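PDB 5Z87: EmGH1 from Erythrobacter marinus, which probably hydrolyses beta-glucosidic bonds as a beta-glucosidase of glycoside hydrolase family 3. Local coordinates for residues A[254-266]-A[749-761]. Numbering follows the deposited sequence.
With EDO (1,2-ethanediol), chain K.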
loop_
_atom_site.group_PDB
_atom_site.type_symbol
_atom_site.label_atom_id
_atom_site.label_comp_id
_atom_site.label_asym_id
_atom_site.label_seq_id
_atom_site.Cartn_x
_atom_site.Cartn_y
_atom_site.Cartn_z
ATOM N N PRO A 254 13.089 6.313 -5.081
ATOM C CA PRO A 254 13.998 7.445 -4.808
ATOM C C PRO A 254 13.422 8.803 -5.177
ATOM O O PRO A 254 13.692 9.779 -4.470
ATOM C CB PRO A 254 15.246 7.111 -5.639
ATOM C CG PRO A 254 14.775 6.091 -6.663
ATOM C CD PRO A 254 13.699 5.310 -5.973
ATOM N N VAL A 255 12.618 8.908 -6.233
ATOM C CA VAL A 255 12.045 10.208 -6.563
ATOM C C VAL A 255 10.950 10.574 -5.572
ATOM O O VAL A 255 10.885 11.712 -5.086
ATOM C CB VAL A 255 11.536 10.216 -8.014
ATOM C CG1 VAL A 255 10.915 11.550 -8.336
ATOM C CG2 VAL A 255 12.691 9.921 -8.969
ATOM N N GLU A 256 10.077 9.617 -5.255
ATOM C CA GLU A 256 9.106 9.802 -4.183
ATOM C C GLU A 256 9.800 10.230 -2.885
ATOM O O GLU A 256 9.391 11.198 -2.238
ATOM C CB GLU A 256 8.320 8.502 -3.985
ATOM C CG GLU A 256 7.295 8.552 -2.856
ATOM C CD GLU A 256 6.689 7.187 -2.549
ATOM O OE1 GLU A 256 7.235 6.177 -3.024
ATOM O OE2 GLU A 256 5.667 7.122 -1.828
ATOM N N MET A 257 10.883 9.539 -2.517
ATOM C CA MET A 257 11.617 9.893 -1.302
ATOM C C MET A 257 12.112 11.339 -1.341
ATOM O O MET A 257 11.997 12.071 -0.352
ATOM C CB MET A 257 12.783 8.926 -1.107
ATOM C CG MET A 257 13.682 9.283 0.051
ATOM S SD MET A 257 12.954 9.017 1.681
ATOM C CE MET A 257 12.943 7.242 1.800
ATOM N N GLN A 258 12.606 11.786 -2.496
ATOM C CA GLN A 258 13.135 13.138 -2.626
ATOM C C GLN A 258 12.043 14.204 -2.583
ATOM O O GLN A 258 12.290 15.314 -2.095
ATOM C CB GLN A 258 13.933 13.263 -3.933
ATOM C CG GLN A 258 15.356 12.685 -3.852
ATOM C CD GLN A 258 16.280 13.536 -2.978
ATOM O OE1 GLN A 258 16.053 14.727 -2.807
ATOM N NE2 GLN A 258 17.317 12.925 -2.430
ATOM N N ASN A 259 10.842 13.907 -3.084
ATOM C CA ASN A 259 9.819 14.936 -3.226
ATOM C C ASN A 259 8.638 14.795 -2.276
ATOM O O ASN A 259 7.847 15.742 -2.173
ATOM C CB ASN A 259 9.301 14.971 -4.672
ATOM C CG ASN A 259 10.414 15.239 -5.668
ATOM O OD1 ASN A 259 10.699 16.382 -5.982
ATOM N ND2 ASN A 259 11.042 14.177 -6.170
ATOM N N VAL A 260 8.481 13.659 -1.593
ATOM C CA VAL A 260 7.414 13.470 -0.604
ATOM C C VAL A 260 7.974 13.454 0.807
ATOM O O VAL A 260 7.598 14.275 1.644
ATOM C CB VAL A 260 6.602 12.182 -0.879
ATOM C CG1 VAL A 260 5.565 11.978 0.211
ATOM C CG2 VAL A 260 5.941 12.222 -2.241
ATOM N N VAL A 261 8.867 12.516 1.094
ATOM C CA VAL A 261 9.207 12.170 2.467
ATOM C C VAL A 261 10.276 13.107 3.024
ATOM O O VAL A 261 10.158 13.606 4.149
ATOM C CB VAL A 261 9.647 10.693 2.521
ATOM C CG1 VAL A 261 10.088 10.308 3.911
ATOM C CG2 VAL A 261 8.508 9.782 2.029
ATOM N N LEU A 262 11.328 13.362 2.249
ATOM C CA LEU A 262 12.502 14.137 2.655
ATOM C C LEU A 262 12.327 15.652 2.782
ATOM O O LEU A 262 13.062 16.255 3.572
ATOM C CB LEU A 262 13.655 13.881 1.678
ATOM C CG LEU A 262 14.261 12.478 1.712
ATOM C CD1 LEU A 262 15.421 12.393 0.733
ATOM C CD2 LEU A 262 14.704 12.103 3.129
ATOM N N PRO A 263 11.452 16.322 2.024
ATOM C CA PRO A 263 11.470 17.813 2.021
ATOM C C PRO A 263 11.353 18.423 3.412
ATOM O O PRO A 263 12.017 19.436 3.696
ATOM C CB PRO A 263 10.275 18.184 1.129
ATOM C CG PRO A 263 10.202 17.031 0.150
ATOM C CD PRO A 263 10.576 15.799 0.946
ATOM N N PRO A 264 10.538 17.869 4.320
ATOM C CA PRO A 264 10.538 18.446 5.681
ATOM C C PRO A 264 11.846 18.242 6.420
ATOM O O PRO A 264 12.293 19.148 7.140
ATOM C CB PRO A 264 9.364 17.738 6.379
ATOM C CG PRO A 264 9.045 16.555 5.527
ATOM C CD PRO A 264 9.403 16.942 4.130
ATOM N N PHE A 265 12.469 17.072 6.276
ATOM C CA PHE A 265 13.793 16.860 6.854
ATOM C C PHE A 265 14.808 17.808 6.229
ATOM O O PHE A 265 15.615 18.423 6.934
ATOM C CB PHE A 265 14.235 15.411 6.654
ATOM C CG PHE A 265 13.568 14.432 7.583
ATOM C CD1 PHE A 265 14.039 14.253 8.880
ATOM C CD2 PHE A 265 12.493 13.657 7.145
ATOM C CE1 PHE A 265 13.429 13.347 9.733
ATOM C CE2 PHE A 265 11.880 12.751 7.993
ATOM C CZ PHE A 265 12.341 12.591 9.291
ATOM N N ARG A 266 14.777 17.948 4.903
ATOM C CA ARG A 266 15.741 18.827 4.253
ATOM C C ARG A 266 15.600 20.256 4.757
ATOM O O ARG A 266 16.604 20.927 5.023
ATOM C CB ARG A 266 15.581 18.785 2.736
ATOM C CG ARG A 266 16.646 19.602 2.011
ATOM C CD ARG A 266 16.492 19.512 0.497
ATOM N NE ARG A 266 17.506 20.305 -0.196
ATOM C CZ ARG A 266 18.417 19.817 -1.034
ATOM N NH1 ARG A 266 18.450 18.519 -1.315
ATOM N NH2 ARG A 266 19.293 20.637 -1.604
ATOM N N ASP A 749 9.650 25.410 -6.492
ATOM C CA ASP A 749 8.228 25.102 -6.496
ATOM C C ASP A 749 7.792 24.442 -7.793
ATOM O O ASP A 749 7.008 23.489 -7.767
ATOM C CB ASP A 749 7.418 26.378 -6.264
ATOM C CG ASP A 749 7.728 27.012 -4.929
ATOM O OD1 ASP A 749 7.581 26.316 -3.901
ATOM O OD2 ASP A 749 8.146 28.187 -4.906
ATOM N N PHE A 750 8.310 24.932 -8.921
ATOM C CA PHE A 750 7.888 24.486 -10.240
ATOM C C PHE A 750 8.583 23.210 -10.696
ATOM O O PHE A 750 8.063 22.517 -11.573
ATOM C CB PHE A 750 8.168 25.581 -11.261
ATOM C CG PHE A 750 7.390 26.833 -11.039
ATOM C CD1 PHE A 750 6.054 26.779 -10.689
ATOM C CD2 PHE A 750 7.995 28.075 -11.195
ATOM C CE1 PHE A 750 5.322 27.939 -10.510
ATOM C CE2 PHE A 750 7.276 29.244 -11.014
ATOM C CZ PHE A 750 5.935 29.179 -10.677
ATOM N N GLY A 751 9.759 22.902 -10.153
ATOM C CA GLY A 751 10.509 21.737 -10.549
ATOM C C GLY A 751 10.339 20.607 -9.556
ATOM O O GLY A 751 9.513 20.653 -8.647
ATOM N N TYR A 752 11.144 19.565 -9.745
ATOM C CA TYR A 752 11.131 18.430 -8.836
ATOM C C TYR A 752 12.535 17.859 -8.797
ATOM O O TYR A 752 13.340 18.103 -9.696
ATOM C CB TYR A 752 10.102 17.374 -9.265
ATOM C CG TYR A 752 10.557 16.501 -10.411
ATOM C CD1 TYR A 752 10.506 16.949 -11.724
ATOM C CD2 TYR A 752 11.036 15.226 -10.174
ATOM C CE1 TYR A 752 10.940 16.137 -12.774
ATOM C CE2 TYR A 752 11.456 14.409 -11.207
ATOM C CZ TYR A 752 11.406 14.861 -12.497
ATOM O OH TYR A 752 11.843 14.020 -13.502
ATOM N N ARG A 753 12.821 17.095 -7.745
ATOM C CA ARG A 753 14.148 16.532 -7.532
ATOM C C ARG A 753 14.242 15.140 -8.134
ATOM O O ARG A 753 13.326 14.329 -7.969
ATOM C CB ARG A 753 14.463 16.489 -6.039
ATOM C CG ARG A 753 14.509 17.878 -5.423
ATOM C CD ARG A 753 15.248 17.879 -4.090
ATOM N NE ARG A 753 15.245 19.221 -3.537
ATOM C CZ ARG A 753 16.215 20.110 -3.739
ATOM N NH1 ARG A 753 17.283 19.785 -4.460
ATOM N NH2 ARG A 753 16.117 21.324 -3.221
ATOM N N ASP A 754 15.341 14.868 -8.846
ATOM C CA ASP A 754 15.544 13.544 -9.427
ATOM C C ASP A 754 15.993 12.566 -8.340
ATOM O O ASP A 754 16.074 12.907 -7.155
ATOM C CB ASP A 754 16.519 13.608 -10.607
ATOM C CG ASP A 754 17.975 13.917 -10.198
ATOM O OD1 ASP A 754 18.404 13.675 -9.043
ATOM O OD2 ASP A 754 18.716 14.391 -11.085
ATOM N N ALA A 755 16.322 11.332 -8.737
ATOM C CA ALA A 755 16.642 10.307 -7.747
ATOM C C ALA A 755 17.895 10.643 -6.949
ATOM O O ALA A 755 18.088 10.085 -5.862
ATOM C CB ALA A 755 16.790 8.941 -8.426
ATOM N N ASP A 756 18.733 11.558 -7.445
ATOM C CA ASP A 756 19.944 11.983 -6.745
ATOM C C ASP A 756 19.754 13.246 -5.912
ATOM O O ASP A 756 20.689 13.654 -5.218
ATOM C CB ASP A 756 21.080 12.206 -7.745
ATOM C CG ASP A 756 21.337 10.991 -8.610
ATOM O OD1 ASP A 756 21.286 9.861 -8.073
ATOM O OD2 ASP A 756 21.583 11.167 -9.827
ATOM N N GLY A 757 18.577 13.874 -5.956
ATOM C CA GLY A 757 18.346 15.108 -5.227
ATOM C C GLY A 757 18.558 16.370 -6.031
ATOM O O GLY A 757 18.478 17.469 -5.470
ATOM N N LYS A 758 18.821 16.250 -7.324
ATOM C CA LYS A 758 19.077 17.404 -8.166
ATOM C C LYS A 758 17.760 18.015 -8.625
ATOM O O LYS A 758 16.895 17.315 -9.166
ATOM C CB LYS A 758 19.929 16.981 -9.366
ATOM C CG LYS A 758 20.375 18.106 -10.290
ATOM C CD LYS A 758 20.834 17.507 -11.610
ATOM C CE LYS A 758 21.199 18.576 -12.620
ATOM N NZ LYS A 758 21.284 18.006 -13.995
ATOM N N LEU A 759 17.612 19.322 -8.426
ATOM C CA LEU A 759 16.387 19.996 -8.832
ATOM C C LEU A 759 16.328 20.120 -10.351
ATOM O O LEU A 759 17.201 20.740 -10.963
ATOM C CB LEU A 759 16.304 21.368 -8.179
ATOM C CG LEU A 759 15.066 22.189 -8.540
ATOM C CD1 LEU A 759 13.771 21.581 -7.955
ATOM C CD2 LEU A 759 15.274 23.612 -8.049
ATOM N N LEU A 760 15.302 19.533 -10.957
ATOM C CA LEU A 760 15.037 19.657 -12.386
ATOM C C LEU A 760 13.932 20.678 -12.608
ATOM O O LEU A 760 12.849 20.556 -12.030
ATOM C CB LEU A 760 14.610 18.320 -12.990
ATOM C CG LEU A 760 15.564 17.151 -12.759
ATOM C CD1 LEU A 760 14.989 15.833 -13.333
ATOM C CD2 LEU A 760 16.926 17.476 -13.362
ATOM N N VAL A 761 14.205 21.681 -13.439
ATOM C CA VAL A 761 13.185 22.616 -13.899
ATOM C C VAL A 761 13.117 22.489 -15.414
ATOM O O VAL A 761 14.138 22.619 -16.100
ATOM C CB VAL A 761 13.476 24.062 -13.467
ATOM C CG1 VAL A 761 12.263 24.939 -13.721
ATOM C CG2 VAL A 761 13.824 24.095 -12.006
HETATM C C1 EDO K . 21.271 17.393 -3.525
HETATM O O1 EDO K . 21.543 16.577 -4.672
HETATM C C2 EDO K . 22.010 18.717 -3.700
HETATM O O2 EDO K . 21.149 19.691 -4.307
HETATM O O HOH W 1 16.499 9.331 -3.098
HETATM O O HOH W 2 18.864 10.461 -3.323
#
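Tyr752 turns the edge of its ring toward Val255; Val255 CG1 lies 4.1 Å from Tyr752 CE2, while the Tyr752 hydroxyl is hydrogen-bonded to Ser717. At Arg753 the contact becomes a worked example of how one carboxamide can read the backbone of an extended residue. Asn259 OD1 accepts from Arg753 N at 2.8 Å, in the carbonyl plane and on a lone pair, and Asn259 ND2 donates to Arg753 O at 2.9 Å; both bonds are nearly straight. The second N-H of Asn259 ND2 goes to Val255 O (2.7 Å), which fixes the flip of the amide. An aspartate in place of Asn259, having no N-H to give, would probably leave the carbonyls of Val255 and Arg753 without these donors and turn a negative charge against them. Beyond the backbone, the extended Arg753 chain carries its guanidinium flat onto that of Arg266, centres 3.5 Å apart and planes at 14°, a like-charged stack; Arg753 NH1 is also held by Gly757 O. Ala755 CB packs on Pro254 CB at 3.7 Å, and a water links Ala755 O to Gln258 NE2. Bent at chi2 (-71°), Gln258 brings OE1 within 3.4 Å of Gly757 CA, at the close of the type I turn. Thus the hairpin of strands 752-753 and 759-760, following helix 747-750 of the fibronectin type III-like domain, docks on helix 254-261 of the TIM-barrel-type N-terminal domain; the first turn of that helix also meets Asp285 of the second subunit.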